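LPG0439 HIT-related domain-containing protein (Legionella pneumophila subsp. pneumophila, PDB 5L0L) is of unknown function but carries a HIT-related domain, studied here as a fragment of a longer protein that is probably membrane-bound. Local coordinates at residues L95-S100 and L129-R134; R47-I52 and A143-R148; G135-E140 and G149-L154. One frame throughout, in Å; residues are numbered along the deposited sequence.

Overall arrangement
The three contacts follow strand 129-134 from the dimer interface out into the loop beyond it. Contact 1 pairs this strand with 95-100, at that edge of the antiparallel sheet within this chain, where the second subunit continues it. Contact 2 starts on the strand's other flank, where 47-52 meets the loop 143-148; the two contacts, centres about 11 Å apart, share backbone bonds such as Gly133 N to Gly48 O at 2.9 Å. Contact 3, about 10 Å from contact 2 by centres, folds the same loop on itself, and Arg134 NH1 joins contact 1 to it through Leu154 O at 2.8 Å. A sulfate ion lies by His130 in contact 1.

Contact 1: L95-S100 and L129-R134; sequences LIVQFS and LHMWGR. With SO4 (sulfate ion), chain C.
Gln98 and Trp132 face each other as a hydrogen-bonded antiparallel pair, and their side chains lie on the same side of the sheet as those of Ile96, Ser100, His130 and Arg134. From CB outward, Gln98 works along this surface. Its CB sits 3.2 Å above the indole plane of Trp132, offset toward the rim; CG and CD pass Arg134 CG, CD at 3.5 Å. At the tip, OE1 accepts two bonds. Trp132 NE1 donates at 3.0 Å in the plane of the amide, on a lone pair, although the N-H...O angle is only 138°. Arg134 NH2 donates more directly, 162° at the hydrogen, with OE1 in the guanidinium plane but the donor tilted from the amide plane. Bends at chi2 and chi3 turn CD and NE of Arg134, and its NH1 is hydrogen-bonded to Leu154 O and Pro150 O. The other branch of Gln98, NE2, bonds to Leu102 O and Asn104 OD1 of the second subunit.

Strands 96-100 and 129-134 are neighbours in the antiparallel sheet of the HIT-related domain, joined by six backbone bonds from Ile96-Arg134 to Ser100-His130. Phe99 and Ser100 also pair with a strand of the second subunit, which carries the sheet across the dimer interface.

On the opposite face, Val97 CG2 packs 3.7 Å from CG of selenomethionine Met131, whose CE approaches Phe99 CD2 at 3.8 Å; helix 73-92 packs against Met131. Back on the Gln98 side, Ser100 OG lies at the indole edge, 3.4 Å from Trp132 CH2, and is hydrogen-bonded to Ser100 OG of the second subunit. Beyond it His130 NE2 donates to sulfate O3 at 2.9 Å; His128 NE2 and the backbone N of Gly103 and Asn105 also bind this ion, probably from the crystallisation liquor.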
loop_
_atom_site.group_PDB
_atom_site.type_symbol
_atom_site.label_atom_id
_atom_site.label_comp_id
_atom_site.label_asym_id
_atom_site.label_seq_id
_atom_site.Cartn_x
_atom_site.Cartn_y
_atom_site.Cartn_z
ATOM N N LEU A 95 -15.657 -5.592 4.639
ATOM C CA LEU A 95 -15.199 -4.499 3.770
ATOM C C LEU A 95 -14.144 -4.944 2.776
ATOM O O LEU A 95 -13.366 -5.879 3.048
ATOM C CB LEU A 95 -14.617 -3.392 4.640
ATOM C CG LEU A 95 -15.637 -2.806 5.637
ATOM C CD1 LEU A 95 -14.962 -1.954 6.684
ATOM C CD2 LEU A 95 -16.678 -2.015 4.869
ATOM N N ILE A 96 -14.072 -4.231 1.654
ATOM C CA ILE A 96 -12.953 -4.368 0.715
ATOM C C ILE A 96 -11.790 -3.600 1.348
ATOM O O ILE A 96 -11.974 -2.468 1.767
ATOM C CB ILE A 96 -13.291 -3.700 -0.623
ATOM C CG1 ILE A 96 -14.367 -4.483 -1.346
ATOM C CG2 ILE A 96 -12.022 -3.527 -1.479
ATOM C CD1 ILE A 96 -15.001 -3.679 -2.478
ATOM N N VAL A 97 -10.605 -4.168 1.414
ATOM C CA VAL A 97 -9.504 -3.434 2.051
ATOM C C VAL A 97 -8.702 -2.710 0.979
ATOM O O VAL A 97 -8.481 -3.251 -0.113
ATOM C CB VAL A 97 -8.607 -4.339 2.918
ATOM C CG1 VAL A 97 -7.729 -5.198 2.089
ATOM C CG2 VAL A 97 -7.755 -3.498 3.857
ATOM N N GLN A 98 -8.303 -1.485 1.283
ATOM C CA GLN A 98 -7.356 -0.717 0.474
ATOM C C GLN A 98 -6.305 -0.125 1.393
ATOM O O GLN A 98 -6.558 0.129 2.592
ATOM C CB GLN A 98 -8.059 0.395 -0.314
ATOM C CG GLN A 98 -9.062 -0.174 -1.316
ATOM C CD GLN A 98 -9.671 0.870 -2.235
ATOM O OE1 GLN A 98 -9.810 2.050 -1.884
ATOM N NE2 GLN A 98 -10.046 0.429 -3.424
ATOM N N PHE A 99 -5.100 0.084 0.872
ATOM C CA PHE A 99 -4.063 0.747 1.642
ATOM C C PHE A 99 -3.052 1.468 0.757
ATOM O O PHE A 99 -2.880 1.095 -0.424
ATOM C CB PHE A 99 -3.341 -0.219 2.646
ATOM C CG PHE A 99 -2.711 -1.443 2.032
ATOM C CD1 PHE A 99 -1.420 -1.402 1.513
ATOM C CD2 PHE A 99 -3.389 -2.648 2.010
ATOM C CE1 PHE A 99 -0.844 -2.524 0.964
ATOM C CE2 PHE A 99 -2.813 -3.785 1.463
ATOM C CZ PHE A 99 -1.546 -3.713 0.934
ATOM N N SER A 100 -2.398 2.481 1.328
ATOM C CA SER A 100 -1.387 3.262 0.603
ATOM C C SER A 100 -0.280 3.709 1.546
ATOM O O SER A 100 -0.565 4.222 2.648
ATOM C CB SER A 100 -1.975 4.528 -0.034
ATOM O OG SER A 100 -2.963 4.309 -1.029
ATOM N N LEU A 129 1.769 3.930 6.900
ATOM C CA LEU A 129 0.844 3.784 5.808
ATOM C C LEU A 129 -0.589 3.901 6.305
ATOM O O LEU A 129 -0.849 3.850 7.506
ATOM C CB LEU A 129 1.060 2.498 5.022
ATOM C CG LEU A 129 0.884 1.122 5.650
ATOM C CD1 LEU A 129 -0.577 0.733 5.806
ATOM C CD2 LEU A 129 1.600 0.081 4.798
ATOM N N HIS A 130 -1.479 4.085 5.345
ATOM C CA HIS A 130 -2.913 4.313 5.580
ATOM C C HIS A 130 -3.650 3.087 5.093
ATOM O O HIS A 130 -3.299 2.524 4.069
ATOM C CB HIS A 130 -3.401 5.505 4.759
ATOM C CG HIS A 130 -2.655 6.756 5.042
ATOM N ND1 HIS A 130 -2.953 7.553 6.118
ATOM C CD2 HIS A 130 -1.568 7.301 4.443
ATOM C CE1 HIS A 130 -2.080 8.552 6.167
ATOM N NE2 HIS A 130 -1.261 8.445 5.131
HETATM N N MSE A 131 -4.705 2.711 5.799
HETATM C CA MSE A 131 -5.551 1.579 5.391
HETATM C C MSE A 131 -7.004 1.954 5.687
HETATM O O MSE A 131 -7.285 2.716 6.641
HETATM C CB MSE A 131 -5.119 0.310 6.134
HETATM C CG MSE A 131 -5.942 -0.882 5.728
HETATM SE SE MSE A 131 -5.332 -2.559 6.593
HETATM C CE MSE A 131 -3.541 -2.644 5.818
ATOM N N TRP A 132 -7.920 1.490 4.843
ATOM C CA TRP A 132 -9.339 1.817 5.006
ATOM C C TRP A 132 -10.167 0.773 4.296
ATOM O O TRP A 132 -9.613 -0.124 3.610
ATOM C CB TRP A 132 -9.638 3.235 4.460
ATOM C CG TRP A 132 -9.330 3.348 3.002
ATOM C CD1 TRP A 132 -10.211 3.230 1.967
ATOM C CD2 TRP A 132 -8.041 3.585 2.404
ATOM N NE1 TRP A 132 -9.549 3.340 0.762
ATOM C CE2 TRP A 132 -8.225 3.571 1.000
ATOM C CE3 TRP A 132 -6.750 3.801 2.911
ATOM C CZ2 TRP A 132 -7.179 3.782 0.097
ATOM C CZ3 TRP A 132 -5.707 3.953 2.014
ATOM C CH2 TRP A 132 -5.919 3.937 0.627
ATOM N N GLY A 133 -11.470 0.851 4.493
ATOM C CA GLY A 133 -12.420 -0.112 3.892
ATOM C C GLY A 133 -13.319 0.562 2.864
ATOM O O GLY A 133 -13.634 1.773 2.982
ATOM N N ARG A 134 -13.737 -0.226 1.869
ATOM C CA ARG A 134 -14.705 0.169 0.865
ATOM C C ARG A 134 -15.955 -0.715 0.918
ATOM O O ARG A 134 -15.904 -1.922 1.196
ATOM C CB ARG A 134 -14.096 0.145 -0.559
ATOM C CG ARG A 134 -12.789 0.926 -0.710
ATOM C CD ARG A 134 -12.972 2.431 -0.444
ATOM N NE ARG A 134 -13.882 3.057 -1.396
ATOM C CZ ARG A 134 -13.538 3.428 -2.636
ATOM N NH1 ARG A 134 -14.453 3.954 -3.410
ATOM N NH2 ARG A 134 -12.288 3.290 -3.108
HETATM S S SO4 C . 0.685 11.141 4.241
HETATM O O1 SO4 C . 0.638 11.106 5.732
HETATM O O2 SO4 C . 1.654 12.200 3.986
HETATM O O3 SO4 C . 1.072 9.764 3.962
HETATM O O4 SO4 C . -0.719 11.530 4.045
#

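Contact 2: R47-I52 and A143-R148; sequences RGYRII and AGVPLR
With CG anti to the carbonyl carbon (chi1 -48°), Tyr49 sends its ring across to the loop 143-148, while Leu147, its CG anti to the backbone N (chi1 -177°), meets that ring at about a right angle. Leu147 CD1 sits over the centre of the ring, 3.8 Å from its centroid and 11° off the normal, a CH-pi contact. At the rim Tyr49 CE1 touches Val145 CG1 at 3.6 Å. The phenol OH donates to Val145 O at 2.6 Å, with this oxygen near the ring plane, and also takes a bond from Ile142 N, so two bonds grip the hydroxyl. Gly48, at positive phi, donates from its backbone N to Leu147 O at 2.8 Å. Beside it the aliphatic part of Arg47 passes Arg148, CG to CB 4.0 Å, before the guanidinium groups diverge: Arg47 forms a salt bridge with Asp45 and hydrogen bonds to Asp157 O and Gln169, and Arg148 forms a salt bridge with Glu178. The contact thus joins the lead-in to strand 51-58 to the loop following strand 128-134; Cys182 and Phe186 of helix 176-194 pack on Tyr49, and Tyr90 OH of helix 73-92 is hydrogen-bonded to Tyr49 O.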
loop_
_atom_site.group_PDB
_atom_site.type_symbol
_atom_site.label_atom_id
_atom_site.label_comp_id
_atom_site.label_asym_id
_atom_site.label_seq_id
_atom_site.Cartn_x
_atom_site.Cartn_y
_atom_site.Cartn_z
ATOM N N ARG A 47 -13.657 8.689 7.349
ATOM C CA ARG A 47 -14.136 7.975 6.162
ATOM C C ARG A 47 -13.414 6.630 5.989
ATOM O O ARG A 47 -12.181 6.541 6.148
ATOM C CB ARG A 47 -13.938 8.785 4.895
ATOM C CG ARG A 47 -14.691 10.119 4.895
ATOM C CD ARG A 47 -14.392 10.927 3.657
ATOM N NE ARG A 47 -12.953 11.165 3.562
ATOM C CZ ARG A 47 -12.242 11.204 2.437
ATOM N NH1 ARG A 47 -12.812 11.089 1.246
ATOM N NH2 ARG A 47 -10.948 11.394 2.512
ATOM N N GLY A 48 -14.186 5.605 5.651
ATOM C CA GLY A 48 -13.667 4.268 5.441
ATOM C C GLY A 48 -13.062 3.607 6.688
ATOM O O GLY A 48 -12.341 2.620 6.564
ATOM N N TYR A 49 -13.372 4.140 7.863
ATOM C CA TYR A 49 -12.729 3.745 9.115
ATOM C C TYR A 49 -11.199 3.748 8.969
ATOM O O TYR A 49 -10.537 2.798 9.360
ATOM C CB TYR A 49 -13.241 2.358 9.587
ATOM C CG TYR A 49 -14.741 2.119 9.599
ATOM C CD1 TYR A 49 -15.663 3.155 9.822
ATOM C CD2 TYR A 49 -15.245 0.854 9.396
ATOM C CE1 TYR A 49 -17.025 2.906 9.833
ATOM C CE2 TYR A 49 -16.605 0.582 9.459
ATOM C CZ TYR A 49 -17.495 1.600 9.664
ATOM O OH TYR A 49 -18.826 1.352 9.667
ATOM N N ARG A 50 -10.643 4.814 8.367
ATOM C CA ARG A 50 -9.202 4.886 8.119
ATOM C C ARG A 50 -8.386 4.621 9.377
ATOM O O ARG A 50 -8.688 5.210 10.447
ATOM C CB ARG A 50 -8.811 6.266 7.611
ATOM C CG ARG A 50 -8.984 6.509 6.148
ATOM C CD ARG A 50 -8.694 7.981 5.834
ATOM N NE ARG A 50 -7.271 8.272 5.856
ATOM C CZ ARG A 50 -6.709 9.370 5.320
ATOM N NH1 ARG A 50 -7.452 10.349 4.807
ATOM N NH2 ARG A 50 -5.384 9.490 5.328
ATOM N N ILE A 51 -7.345 3.799 9.240
ATOM C CA ILE A 51 -6.302 3.672 10.254
ATOM C C ILE A 51 -4.959 4.150 9.707
ATOM O O ILE A 51 -4.762 4.247 8.493
ATOM C CB ILE A 51 -6.151 2.236 10.784
ATOM C CG1 ILE A 51 -5.772 1.282 9.658
ATOM C CG2 ILE A 51 -7.413 1.825 11.544
ATOM C CD1 ILE A 51 -5.359 -0.096 10.120
ATOM N N ILE A 52 -4.065 4.483 10.624
ATOM C CA ILE A 52 -2.650 4.744 10.308
ATOM C C ILE A 52 -1.840 3.674 11.037
ATOM O O ILE A 52 -2.042 3.430 12.231
ATOM C CB ILE A 52 -2.210 6.119 10.794
ATOM C CG1 ILE A 52 -3.099 7.221 10.194
ATOM C CG2 ILE A 52 -0.729 6.378 10.456
ATOM C CD1 ILE A 52 -2.961 8.566 10.894
ATOM N N ALA A 143 -22.121 -0.644 14.125
ATOM C CA ALA A 143 -23.388 -0.003 14.497
ATOM C C ALA A 143 -23.201 1.446 14.951
ATOM O O ALA A 143 -22.351 1.757 15.797
ATOM C CB ALA A 143 -24.154 -0.823 15.550
ATOM N N GLY A 144 -23.956 2.339 14.319
ATOM C CA GLY A 144 -23.942 3.779 14.624
ATOM C C GLY A 144 -22.892 4.543 13.821
ATOM O O GLY A 144 -22.789 5.770 13.946
ATOM N N VAL A 145 -22.106 3.853 12.984
ATOM C CA VAL A 145 -21.000 4.535 12.287
ATOM C C VAL A 145 -21.073 4.195 10.787
ATOM O O VAL A 145 -20.616 3.141 10.366
ATOM C CB VAL A 145 -19.620 4.130 12.846
ATOM C CG1 VAL A 145 -18.542 5.064 12.287
ATOM C CG2 VAL A 145 -19.578 4.078 14.377
ATOM N N PRO A 146 -21.614 5.105 9.970
ATOM C CA PRO A 146 -21.627 4.864 8.522
ATOM C C PRO A 146 -20.182 4.796 8.019
ATOM O O PRO A 146 -19.323 5.517 8.526
ATOM C CB PRO A 146 -22.307 6.115 7.935
ATOM C CG PRO A 146 -22.851 6.844 9.089
ATOM C CD PRO A 146 -22.222 6.389 10.342
ATOM N N LEU A 147 -19.945 3.933 7.057
ATOM C CA LEU A 147 -18.619 3.784 6.497
ATOM C C LEU A 147 -18.083 5.095 5.922
ATOM O O LEU A 147 -16.954 5.482 6.207
ATOM C CB LEU A 147 -18.630 2.696 5.414
ATOM C CG LEU A 147 -17.250 2.395 4.777
ATOM C CD1 LEU A 147 -16.323 1.753 5.803
ATOM C CD2 LEU A 147 -17.423 1.508 3.539
ATOM N N ARG A 148 -18.925 5.774 5.137
ATOM C CA ARG A 148 -18.560 6.976 4.402
ATOM C C ARG A 148 -17.488 6.681 3.351
ATOM O O ARG A 148 -17.125 5.519 3.120
ATOM C CB ARG A 148 -18.136 8.113 5.357
ATOM C CG ARG A 148 -19.209 8.444 6.392
ATOM C CD ARG A 148 -18.545 9.242 7.493
ATOM N NE ARG A 148 -19.501 9.736 8.439
ATOM C CZ ARG A 148 -19.682 9.311 9.690
ATOM N NH1 ARG A 148 -18.982 8.331 10.245
ATOM N NH2 ARG A 148 -20.644 9.891 10.383
#

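Contact 3: G135-E140 and G149-L154; sequences GDPDME and GPEPGL
The loop that leaves strand 128-134 folds back on itself here, bringing segment 135-140, with its turn at Asp136 to Met139, against the glycine- and proline-rich segment 149-154. No direct hydrogen bond links the two segments; Pro137 and Pro152 make most of the contact through their rings. Pro137 presents CB and CG to the carbonyl of Gly149, with CG 3.3 Å from Gly149 O, and the same CG meets the aliphatic part of Glu151, its CG at 4.1 Å. The Pro137 ring and the extended Glu151 chain cross at about a right angle. Farther along, Pro152 sets CD against Gly135 O at 3.1 Å, its CG following at 3.4 Å from that oxygen. A water completes the link: it accepts from Gly135 N at 3.1 Å and lies 2.8 Å from Pro150 O, to which it can donate.

Each segment has its own turn. Asp136 to Met139 form a type I beta turn closed by Met139 N to Asp136 O. Within it, Asp138 N donates to Asp136 OD1 at 2.9 Å, meeting this oxygen from above the carboxylate plane. Asp136 OD2 forms a salt bridge with Lys2 of the second subunit. Glu151 to Leu154 make a type II turn, in which Gly153 has backbone angles that favour glycine. Gly149 is likewise at positive phi, where a CB would jam against the preceding carbonyl oxygen.

Arg134, the last residue of the strand, donates from NH1 to both Pro150 O and Leu154 O. Phe109 and Thr116 of the second subunit pack on Glu151 and Pro152. The first turn, with its aspartate side chain accepting from the backbone N two residues on, is an Asx turn within a type I beta turn.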
loop_
_atom_site.group_PDB
_atom_site.type_symbol
_atom_site.label_atom_id
_atom_site.label_comp_id
_atom_site.label_asym_id
_atom_site.label_seq_id
_atom_site.Cartn_x
_atom_site.Cartn_y
_atom_site.Cartn_z
ATOM N N GLY A 135 -17.059 -0.105 0.556
ATOM C CA GLY A 135 -18.351 -0.753 0.564
ATOM C C GLY A 135 -19.460 0.270 0.424
ATOM O O GLY A 135 -19.225 1.336 -0.144
ATOM N N ASP A 136 -20.669 -0.054 0.892
ATOM C CA ASP A 136 -21.760 0.900 0.829
ATOM C C ASP A 136 -21.458 2.056 1.787
ATOM O O ASP A 136 -21.447 1.850 2.999
ATOM C CB ASP A 136 -23.079 0.207 1.208
ATOM C CG ASP A 136 -24.268 1.150 1.216
ATOM O OD1 ASP A 136 -24.143 2.373 1.043
ATOM O OD2 ASP A 136 -25.382 0.613 1.418
ATOM N N PRO A 137 -21.232 3.266 1.269
ATOM C CA PRO A 137 -20.916 4.374 2.168
ATOM C C PRO A 137 -21.954 4.696 3.213
ATOM O O PRO A 137 -21.594 5.217 4.263
ATOM C CB PRO A 137 -20.767 5.565 1.223
ATOM C CG PRO A 137 -20.377 4.945 -0.093
ATOM C CD PRO A 137 -21.216 3.708 -0.141
ATOM N N ASP A 138 -23.217 4.362 2.935
ATOM C CA ASP A 138 -24.283 4.607 3.900
ATOM C C ASP A 138 -24.528 3.457 4.882
ATOM O O ASP A 138 -25.347 3.621 5.798
ATOM C CB ASP A 138 -25.603 4.898 3.157
ATOM C CG ASP A 138 -25.646 6.293 2.550
ATOM O OD1 ASP A 138 -24.958 7.193 3.087
ATOM O OD2 ASP A 138 -26.427 6.537 1.591
HETATM N N MSE A 139 -23.854 2.324 4.729
HETATM C CA MSE A 139 -24.062 1.195 5.636
HETATM C C MSE A 139 -23.243 1.369 6.906
HETATM O O MSE A 139 -22.060 1.707 6.841
HETATM C CB MSE A 139 -23.695 -0.084 4.890
HETATM C CG MSE A 139 -23.553 -1.326 5.748
HETATM SE SE MSE A 139 -25.304 -1.912 6.390
HETATM C CE MSE A 139 -25.287 -3.790 5.778
ATOM N N GLU A 140 -23.871 1.119 8.059
ATOM C CA GLU A 140 -23.159 1.129 9.352
ATOM C C GLU A 140 -22.595 -0.255 9.624
ATOM O O GLU A 140 -23.187 -1.048 10.365
ATOM C CB GLU A 140 -24.085 1.665 10.466
ATOM C CG GLU A 140 -24.568 3.094 10.108
ATOM C CD GLU A 140 -25.254 3.831 11.261
ATOM O OE1 GLU A 140 -25.761 3.178 12.189
ATOM O OE2 GLU A 140 -25.287 5.089 11.210
ATOM N N GLY A 149 -16.999 7.713 2.674
ATOM C CA GLY A 149 -16.088 7.526 1.553
ATOM C C GLY A 149 -16.887 7.382 0.260
ATOM O O GLY A 149 -18.122 7.306 0.283
ATOM N N PRO A 150 -16.206 7.434 -0.892
ATOM C CA PRO A 150 -16.891 7.332 -2.172
ATOM C C PRO A 150 -17.383 5.925 -2.452
ATOM O O PRO A 150 -16.844 4.934 -1.919
ATOM C CB PRO A 150 -15.839 7.818 -3.194
ATOM C CG PRO A 150 -14.547 7.767 -2.500
ATOM C CD PRO A 150 -14.773 7.707 -1.028
ATOM N N GLU A 151 -18.385 5.818 -3.320
ATOM C CA GLU A 151 -18.867 4.492 -3.718
ATOM C C GLU A 151 -17.765 3.638 -4.369
ATOM O O GLU A 151 -16.929 4.193 -5.056
ATOM C CB GLU A 151 -20.021 4.617 -4.717
ATOM C CG GLU A 151 -21.292 5.041 -4.047
ATOM C CD GLU A 151 -22.399 5.352 -5.032
ATOM O OE1 GLU A 151 -22.222 5.153 -6.240
ATOM O OE2 GLU A 151 -23.447 5.781 -4.540
ATOM N N PRO A 152 -17.765 2.311 -4.149
ATOM C CA PRO A 152 -16.822 1.387 -4.805
ATOM C C PRO A 152 -16.745 1.601 -6.295
ATOM O O PRO A 152 -17.765 1.896 -6.938
ATOM C CB PRO A 152 -17.370 0.006 -4.440
ATOM C CG PRO A 152 -17.998 0.224 -3.116
ATOM C CD PRO A 152 -18.630 1.578 -3.215
ATOM N N GLY A 153 -15.524 1.549 -6.802
ATOM C CA GLY A 153 -15.207 1.923 -8.183
ATOM C C GLY A 153 -14.512 3.255 -8.306
ATOM O O GLY A 153 -13.697 3.447 -9.223
ATOM N N LEU A 154 -14.869 4.193 -7.431
ATOM C CA LEU A 154 -14.300 5.538 -7.467
ATOM C C LEU A 154 -13.031 5.564 -6.617
ATOM O O LEU A 154 -12.915 4.798 -5.650
ATOM C CB LEU A 154 -15.288 6.562 -6.922
ATOM C CG LEU A 154 -16.616 6.643 -7.685
ATOM C CD1 LEU A 154 -17.584 7.579 -6.982
ATOM C CD2 LEU A 154 -16.356 7.074 -9.122
HETATM O O HOH W 1 -16.424 2.844 -0.085
#